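Local coordinates for protein metalloregulator ScaR (Streptococcus gordonii, PDB 3HRS) that probably acts as a metal-responsive, DNA-binding transcriptional regulator of the DtxR/MntR family, working as a homodimer that answers to manganese, at residues D6-L11 against I26-V32; S69-R73 against P129-L135; Y72-R76 against E101-D106. All coordinates share one frame; numbering follows the deposited sequence.

Contact 1: D6-L11 against I26-V32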
# COMPACT_ATOMS: atom_id res chain seq x y z
N ASP A 6 1.08 -17.37 -6.04
CA ASP A 6 2.52 -17.62 -6.00
C ASP A 6 2.85 -18.90 -6.72
O ASP A 6 3.95 -19.09 -7.21
CB ASP A 6 3.01 -17.73 -4.56
CG ASP A 6 2.83 -16.46 -3.79
OD1 ASP A 6 2.58 -16.56 -2.57
OD2 ASP A 6 2.93 -15.37 -4.40
N TYR A 7 1.88 -19.80 -6.77
CA TYR A 7 2.09 -21.03 -7.49
C TYR A 7 2.01 -20.77 -8.99
O TYR A 7 2.87 -21.23 -9.74
CB TYR A 7 1.04 -22.06 -7.06
CG TYR A 7 1.42 -22.87 -5.85
CD1 TYR A 7 1.06 -22.46 -4.58
CD2 TYR A 7 2.12 -24.06 -5.98
CE1 TYR A 7 1.40 -23.21 -3.47
CE2 TYR A 7 2.46 -24.81 -4.88
CZ TYR A 7 2.10 -24.39 -3.62
OH TYR A 7 2.44 -25.15 -2.53
N LEU A 8 0.99 -20.04 -9.43
CA LEU A 8 0.78 -19.78 -10.84
C LEU A 8 1.96 -19.03 -11.41
O LEU A 8 2.35 -19.30 -12.55
CB LEU A 8 -0.49 -18.95 -11.11
CG LEU A 8 -1.73 -19.67 -11.63
CD1 LEU A 8 -2.58 -18.66 -12.36
CD2 LEU A 8 -1.38 -20.84 -12.55
N LYS A 9 2.51 -18.10 -10.64
CA LYS A 9 3.69 -17.38 -11.11
C LYS A 9 4.76 -18.44 -11.38
O LYS A 9 5.25 -18.56 -12.51
CB LYS A 9 4.19 -16.37 -10.08
CG LYS A 9 4.86 -15.15 -10.68
CD LYS A 9 6.36 -15.33 -10.85
CE LYS A 9 7.13 -14.90 -9.60
NZ LYS A 9 7.32 -13.42 -9.46
N CYS A 10 5.10 -19.20 -10.35
CA CYS A 10 6.07 -20.28 -10.45
C CYS A 10 5.83 -21.15 -11.71
O CYS A 10 6.61 -21.12 -12.65
CB CYS A 10 6.03 -21.14 -9.18
SG CYS A 10 6.88 -22.73 -9.32
N LEU A 11 4.75 -21.90 -11.71
CA LEU A 11 4.38 -22.72 -12.85
C LEU A 11 4.53 -21.98 -14.16
O LEU A 11 4.86 -22.57 -15.18
CB LEU A 11 2.93 -23.16 -12.70
CG LEU A 11 2.81 -24.13 -11.54
CD1 LEU A 11 1.40 -24.12 -11.02
CD2 LEU A 11 3.21 -25.49 -12.05
N ILE A 26 8.01 -28.40 -8.59
CA ILE A 26 7.12 -27.46 -7.93
C ILE A 26 7.40 -27.44 -6.43
O ILE A 26 7.43 -26.38 -5.82
CB ILE A 26 5.64 -27.80 -8.18
CG1 ILE A 26 5.27 -27.51 -9.64
CG2 ILE A 26 4.74 -27.00 -7.24
CD1 ILE A 26 3.97 -28.12 -10.08
N ALA A 27 7.61 -28.61 -5.85
CA ALA A 27 7.92 -28.67 -4.43
C ALA A 27 9.25 -27.99 -4.16
O ALA A 27 9.43 -27.33 -3.14
CB ALA A 27 7.96 -30.11 -3.97
N GLN A 28 10.17 -28.14 -5.11
CA GLN A 28 11.50 -27.56 -4.99
C GLN A 28 11.45 -26.03 -5.05
O GLN A 28 11.97 -25.35 -4.17
CB GLN A 28 12.40 -28.06 -6.11
CG GLN A 28 13.15 -29.34 -5.78
CD GLN A 28 14.09 -29.75 -6.89
OE1 GLN A 28 14.02 -29.22 -8.01
NE2 GLN A 28 14.98 -30.69 -6.59
N LEU A 29 10.84 -25.51 -6.11
CA LEU A 29 10.82 -24.07 -6.33
C LEU A 29 10.05 -23.36 -5.23
O LEU A 29 10.41 -22.24 -4.84
CB LEU A 29 10.19 -23.73 -7.69
CG LEU A 29 11.06 -23.72 -8.95
CD1 LEU A 29 11.63 -25.09 -9.26
CD2 LEU A 29 10.26 -23.18 -10.14
N MET A 30 9.00 -24.00 -4.73
CA MET A 30 8.10 -23.37 -3.77
C MET A 30 8.54 -23.61 -2.33
O MET A 30 8.07 -22.95 -1.41
CB MET A 30 6.68 -23.91 -3.96
CG MET A 30 6.12 -23.70 -5.36
SD MET A 30 5.93 -21.96 -5.71
CE MET A 30 4.97 -21.46 -4.29
N GLN A 31 9.45 -24.57 -2.15
CA GLN A 31 9.88 -25.01 -0.83
C GLN A 31 8.67 -25.42 0.02
O GLN A 31 8.42 -24.84 1.07
CB GLN A 31 10.67 -23.92 -0.11
CG GLN A 31 11.74 -24.45 0.84
CD GLN A 31 13.06 -24.75 0.15
OE1 GLN A 31 13.24 -24.45 -1.03
NE2 GLN A 31 14.00 -25.34 0.89
N VAL A 32 7.93 -26.41 -0.46
CA VAL A 32 6.76 -26.91 0.27
C VAL A 32 6.67 -28.43 0.35
O VAL A 32 7.41 -29.17 -0.31
CB VAL A 32 5.42 -26.34 -0.28
CG1 VAL A 32 5.21 -24.90 0.17
CG2 VAL A 32 5.36 -26.46 -1.79

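Contact 2: S69-R73 against P129-L135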
# COMPACT_ATOMS: atom_id res chain seq x y z
N SER A 69 -1.07 -12.48 -15.61
CA SER A 69 -0.95 -11.11 -16.08
C SER A 69 -1.22 -10.10 -14.95
O SER A 69 -0.39 -9.25 -14.66
CB SER A 69 -1.87 -10.89 -17.28
OG SER A 69 -1.92 -9.55 -17.69
N ASP A 70 -2.37 -10.21 -14.30
CA ASP A 70 -2.62 -9.37 -13.12
C ASP A 70 -1.49 -9.37 -12.09
O ASP A 70 -1.13 -8.31 -11.59
CB ASP A 70 -3.90 -9.76 -12.41
CG ASP A 70 -5.09 -9.02 -12.94
OD1 ASP A 70 -6.03 -8.79 -12.15
OD2 ASP A 70 -5.10 -8.65 -14.13
N LEU A 71 -1.01 -10.55 -11.74
CA LEU A 71 0.10 -10.69 -10.80
C LEU A 71 1.30 -9.85 -11.23
O LEU A 71 1.96 -9.18 -10.43
CB LEU A 71 0.54 -12.15 -10.77
CG LEU A 71 -0.31 -12.96 -9.83
CD1 LEU A 71 0.22 -14.39 -9.82
CD2 LEU A 71 -0.29 -12.32 -8.43
N TYR A 72 1.59 -9.90 -12.52
CA TYR A 72 2.74 -9.22 -13.02
C TYR A 72 2.47 -7.71 -13.07
O TYR A 72 3.37 -6.91 -12.73
CB TYR A 72 3.15 -9.81 -14.37
CG TYR A 72 4.12 -10.97 -14.25
CD1 TYR A 72 5.47 -10.76 -14.12
CD2 TYR A 72 3.68 -12.27 -14.29
CE1 TYR A 72 6.36 -11.81 -14.02
CE2 TYR A 72 4.56 -13.34 -14.20
CZ TYR A 72 5.90 -13.10 -14.06
OH TYR A 72 6.79 -14.16 -13.96
N ARG A 73 1.24 -7.32 -13.44
CA ARG A 73 0.84 -5.90 -13.35
C ARG A 73 1.07 -5.37 -11.96
O ARG A 73 1.81 -4.38 -11.77
CB ARG A 73 -0.60 -5.65 -13.75
CG ARG A 73 -0.75 -5.12 -15.14
CD ARG A 73 -2.22 -5.01 -15.54
NE ARG A 73 -2.87 -3.81 -15.01
CZ ARG A 73 -2.69 -2.58 -15.50
NH1 ARG A 73 -1.84 -2.35 -16.50
NH2 ARG A 73 -3.35 -1.57 -14.96
N PRO A 129 1.92 -5.46 -18.83
CA PRO A 129 0.71 -5.63 -19.63
C PRO A 129 -0.46 -4.76 -19.15
O PRO A 129 -0.60 -4.51 -17.96
CB PRO A 129 0.38 -7.11 -19.41
CG PRO A 129 0.98 -7.42 -18.09
CD PRO A 129 2.29 -6.70 -18.13
N ALA A 130 -1.31 -4.33 -20.08
CA ALA A 130 -2.51 -3.57 -19.75
C ALA A 130 -3.49 -4.41 -18.93
O ALA A 130 -3.48 -5.64 -19.04
CB ALA A 130 -3.18 -3.11 -21.03
N LYS A 131 -4.37 -3.78 -18.15
CA LYS A 131 -5.45 -4.57 -17.54
C LYS A 131 -6.06 -5.53 -18.58
O LYS A 131 -6.46 -5.08 -19.67
CB LYS A 131 -6.56 -3.70 -16.96
CG LYS A 131 -7.48 -4.44 -15.99
CD LYS A 131 -8.67 -3.58 -15.53
CE LYS A 131 -9.98 -4.40 -15.40
NZ LYS A 131 -10.21 -5.42 -16.52
N GLY A 132 -6.11 -6.82 -18.27
CA GLY A 132 -6.75 -7.78 -19.17
C GLY A 132 -5.99 -8.29 -20.40
O GLY A 132 -6.32 -9.32 -20.95
N GLU A 133 -4.98 -7.57 -20.86
CA GLU A 133 -4.16 -8.08 -21.95
C GLU A 133 -3.15 -9.09 -21.38
O GLU A 133 -2.98 -9.21 -20.16
CB GLU A 133 -3.49 -6.91 -22.70
CG GLU A 133 -2.12 -7.20 -23.34
CD GLU A 133 -1.25 -5.94 -23.47
OE1 GLU A 133 -0.28 -5.96 -24.27
OE2 GLU A 133 -1.52 -4.93 -22.78
N LEU A 134 -2.50 -9.85 -22.25
CA LEU A 134 -1.70 -10.97 -21.78
C LEU A 134 -0.22 -10.65 -21.74
O LEU A 134 0.35 -10.10 -22.68
CB LEU A 134 -1.95 -12.20 -22.65
CG LEU A 134 -3.21 -12.98 -22.26
CD1 LEU A 134 -4.43 -12.08 -22.27
CD2 LEU A 134 -3.42 -14.21 -23.15
N LEU A 135 0.41 -11.02 -20.63
CA LEU A 135 1.85 -10.87 -20.53
C LEU A 135 2.55 -11.38 -21.79
O LEU A 135 2.46 -12.57 -22.13
CB LEU A 135 2.39 -11.57 -19.28
CG LEU A 135 3.90 -11.33 -19.07
CD1 LEU A 135 4.23 -9.96 -19.61
CD2 LEU A 135 4.31 -11.48 -17.59
O HOH W 1 -4.05 -8.15 -16.39

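Contact 3: Y72-R76 against E101-D106. With SO4 (sulfate ion), chain C.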
# COMPACT_ATOMS: atom_id res chain seq x y z
N TYR A 72 1.59 -9.90 -12.52
CA TYR A 72 2.74 -9.22 -13.02
C TYR A 72 2.47 -7.71 -13.07
O TYR A 72 3.37 -6.91 -12.73
CB TYR A 72 3.15 -9.81 -14.37
CG TYR A 72 4.12 -10.97 -14.25
CD1 TYR A 72 5.47 -10.76 -14.12
CD2 TYR A 72 3.68 -12.27 -14.29
CE1 TYR A 72 6.36 -11.81 -14.02
CE2 TYR A 72 4.56 -13.34 -14.20
CZ TYR A 72 5.90 -13.10 -14.06
OH TYR A 72 6.79 -14.16 -13.96
N ARG A 73 1.24 -7.32 -13.44
CA ARG A 73 0.84 -5.90 -13.35
C ARG A 73 1.07 -5.37 -11.96
O ARG A 73 1.81 -4.38 -11.77
CB ARG A 73 -0.60 -5.65 -13.75
CG ARG A 73 -0.75 -5.12 -15.14
CD ARG A 73 -2.22 -5.01 -15.54
NE ARG A 73 -2.87 -3.81 -15.01
CZ ARG A 73 -2.69 -2.58 -15.50
NH1 ARG A 73 -1.84 -2.35 -16.50
NH2 ARG A 73 -3.35 -1.57 -14.96
N LYS A 74 0.46 -6.04 -10.98
CA LYS A 74 0.50 -5.60 -9.59
C LYS A 74 1.95 -5.43 -9.16
O LYS A 74 2.37 -4.34 -8.73
CB LYS A 74 -0.21 -6.62 -8.71
CG LYS A 74 -0.73 -6.05 -7.41
CD LYS A 74 -0.89 -7.13 -6.34
CE LYS A 74 -2.30 -7.74 -6.33
NZ LYS A 74 -2.41 -9.02 -7.05
N HIS A 75 2.71 -6.51 -9.32
CA HIS A 75 4.11 -6.57 -8.93
C HIS A 75 5.04 -5.56 -9.63
O HIS A 75 5.86 -4.91 -8.98
CB HIS A 75 4.61 -7.95 -9.22
CG HIS A 75 6.08 -8.10 -9.02
ND1 HIS A 75 6.64 -8.19 -7.77
CD2 HIS A 75 7.10 -8.19 -9.91
CE1 HIS A 75 7.95 -8.35 -7.89
NE2 HIS A 75 8.25 -8.35 -9.18
N ARG A 76 4.91 -5.44 -10.95
CA ARG A 76 5.71 -4.46 -11.66
C ARG A 76 5.25 -3.00 -11.47
O ARG A 76 6.06 -2.10 -11.43
CB ARG A 76 5.89 -4.82 -13.15
CG ARG A 76 6.77 -6.03 -13.31
CD ARG A 76 6.60 -6.79 -14.64
NE ARG A 76 7.44 -7.99 -14.61
CZ ARG A 76 7.66 -8.80 -15.65
NH1 ARG A 76 7.10 -8.55 -16.83
NH2 ARG A 76 8.44 -9.86 -15.50
N GLU A 101 2.15 -6.25 -2.29
CA GLU A 101 1.55 -7.09 -3.33
C GLU A 101 0.43 -7.97 -2.78
O GLU A 101 -0.57 -8.21 -3.45
CB GLU A 101 2.61 -7.99 -3.97
CG GLU A 101 3.42 -7.31 -5.03
CD GLU A 101 4.51 -8.22 -5.60
OE1 GLU A 101 5.70 -7.81 -5.60
OE2 GLU A 101 4.18 -9.34 -6.04
N HIS A 102 0.60 -8.47 -1.56
CA HIS A 102 -0.36 -9.39 -0.97
C HIS A 102 -1.54 -8.68 -0.30
O HIS A 102 -2.39 -9.31 0.34
CB HIS A 102 0.35 -10.33 0.01
CG HIS A 102 1.13 -11.41 -0.67
ND1 HIS A 102 1.14 -12.72 -0.23
CD2 HIS A 102 1.91 -11.39 -1.78
CE1 HIS A 102 1.90 -13.45 -1.03
NE2 HIS A 102 2.38 -12.66 -1.98
N THR A 103 -1.61 -7.37 -0.49
CA THR A 103 -2.46 -6.53 0.30
C THR A 103 -3.26 -5.54 -0.53
O THR A 103 -4.48 -5.45 -0.39
CB THR A 103 -1.62 -5.77 1.33
OG1 THR A 103 -1.25 -6.69 2.37
CG2 THR A 103 -2.40 -4.58 1.93
N VAL A 104 -2.60 -4.77 -1.38
CA VAL A 104 -3.32 -3.78 -2.15
C VAL A 104 -4.32 -4.45 -3.07
O VAL A 104 -4.08 -5.57 -3.56
CB VAL A 104 -2.41 -2.86 -2.97
CG1 VAL A 104 -1.53 -2.05 -2.06
CG2 VAL A 104 -1.60 -3.68 -3.95
N SER A 105 -5.43 -3.75 -3.27
CA SER A 105 -6.52 -4.20 -4.12
C SER A 105 -6.24 -3.95 -5.60
O SER A 105 -5.41 -3.12 -5.96
CB SER A 105 -7.78 -3.42 -3.76
OG SER A 105 -7.75 -2.11 -4.30
N ASP A 106 -6.96 -4.65 -6.46
CA ASP A 106 -6.87 -4.37 -7.88
C ASP A 106 -7.25 -2.92 -8.27
O ASP A 106 -6.75 -2.38 -9.25
CB ASP A 106 -7.64 -5.40 -8.69
CG ASP A 106 -6.96 -6.76 -8.65
OD1 ASP A 106 -5.84 -6.84 -8.08
OD2 ASP A 106 -7.54 -7.74 -9.18
S SO4 C . 10.97 -11.66 -13.54
O1 SO4 C . 11.73 -10.98 -14.60
O2 SO4 C . 10.20 -12.73 -14.17
O3 SO4 C . 11.86 -12.26 -12.54
O4 SO4 C . 10.06 -10.70 -12.90

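Contact 1: D6-L11 against I26-V32
The phenol ring of Y7 carries the bent side chain of M30 on one face. M30 CE stands 3.9 Å from the ring centroid and only 4° off the normal, a CH-pi contact over the middle of the ring. M30 SD follows at 4.6 Å from the same centroid, still over the face, so the pair is also a Met-aromatic contact. The curl of the thioether produces this fit: the chain bends at both chi2 and chi3, folding the methyl over the ring instead of past it. I26 meets Y7 differently, with CG2 lying in the ring plane at its edge, 3.9 Å from Y7 CE2. At the phenolic end, V32 CG2 comes 3.3 Å from Y7 OH, the two side chains arriving from opposite directions. V32 is placed there by a Schellman motif: Q31 has positive phi, and V32 N returns to A27 O at 3.2 Å, closing helix 23-30. Beyond the ring, C10 reaches between two neighbours, its CB 3.6 Å from M30 SD and its SG 3.5 Å from L29 CD2. L11 CD2 meets I26 CD1. The contact is largely apolar, and the two segments bury 376 Å² between them. Their axes pass 10.5 Å apart at 114°, and side chains make most of the contact. Helix 34-46 adds to the same core, M40 and L44 on Y7 and V37 on both I26 and V32. With strands 50-53 and 57-60, of which Y58 touches I26, the arrangement is consistent with the winged helix-turn-helix of the family, and L8 faces helix 62-84.

Contact 2: S69-R73 against P129-L135
One face of the Y72 ring is covered by L135 CD2, which lies 3.5 Å from the ring centroid and 20° off its normal, displaced toward the CG side in a CH-pi contact; the two side chains cross at about a right angle. The guanidinium of R73 is met on one face by K131 N and at its edge, in plane, by P129 O. The edge contact is a hydrogen bond from R73 NH1 to P129 O, 2.9 Å and 168° at the hydrogen, although the modelled place of that oxygen is uncertain. K131 N is itself a donor, so its position over the guanidinium is mere proximity. A bend at chi3 (80°) turns the R73 head group onto this backbone, while NH2 takes its salt bridges from E110 and D113. S69 OG donates to E133 O at 2.7 Å, the hydroxyl sitting almost straight out from the carbonyl. A water, 2.9 Å from S69 OG, donates to it and to D70 OD2 and accepts from G132 N at 3.1 Å. G132 lies in the type II turn A130 to E133, which E133 OE2 braces by accepting from A130 N at 2.8 Å. The helix thus presents a hydroxyl and a guanidinium directly, and a carboxylate by way of the water, to a loop that offers carbonyls and one N-H. The loop is consequently held through its backbone, with L135 supplying the apolar end.

Contact 3: Y72-R76 against E101-D106
The backbones come nearest at H75 and E101, whose CA atoms are 6.2 Å apart where the helical run 72-76 passes the end of helix 90-101. Between them H75 ND1 donates to E101 OE1 with an angle of 164° at the hydrogen; the modelled 2.4 Å is too short to interpret at this resolution. The carboxylate sits at the imidazole edge with the two planes 69° apart, and E101 extends beyond CG to meet it. H75 NE2 lies against OD2 of D159, a zinc-binding residue without metal in this chain, in a hydrogen bond modelled implausibly short; E101 may help to orient H75 beside that site. The aliphatic end of K74, bent at chi3 and chi4, lies against E101 O (K74 CE to E101 O 3.4 Å), with V104 beside it. K74 NZ is 4.2 Å from D106 OD1, too far for a salt bridge. R76 NH2 donates to sulfate O4 at 3.2 Å; H158 ND1 and D159 N bond the same ion, probably from the crystallisation liquor, while R76 NH1 pairs with E137. V109 of helix 106-115 touches K74 and V104, and T103 packs on T103 of the second subunit, putting this bend at the dimer interface.

Helix 62-84 carries one side of contacts 2 and 3, which share Y72 and R73 and have centres about 11 Å apart. Contact 1 touches that helix through K9, and its centre is about 20 Å and about 18 Å from theirs. K9 CD packs 3.3 Å from Y72 OH, and D6 OD1 is 3.5 Å from H102 CE1. Between contacts 2 and 3, D70 OD1 and D106 OD2 are like charges only 3.5 Å apart. Side chain to side chain, Y72 is about 7 Å from D159 and H75 about 5 Å from E79, so contacts 2 and 3 lie beside the zinc-binding residues, which hold no metal in this chain, while contact 1 lies away from them.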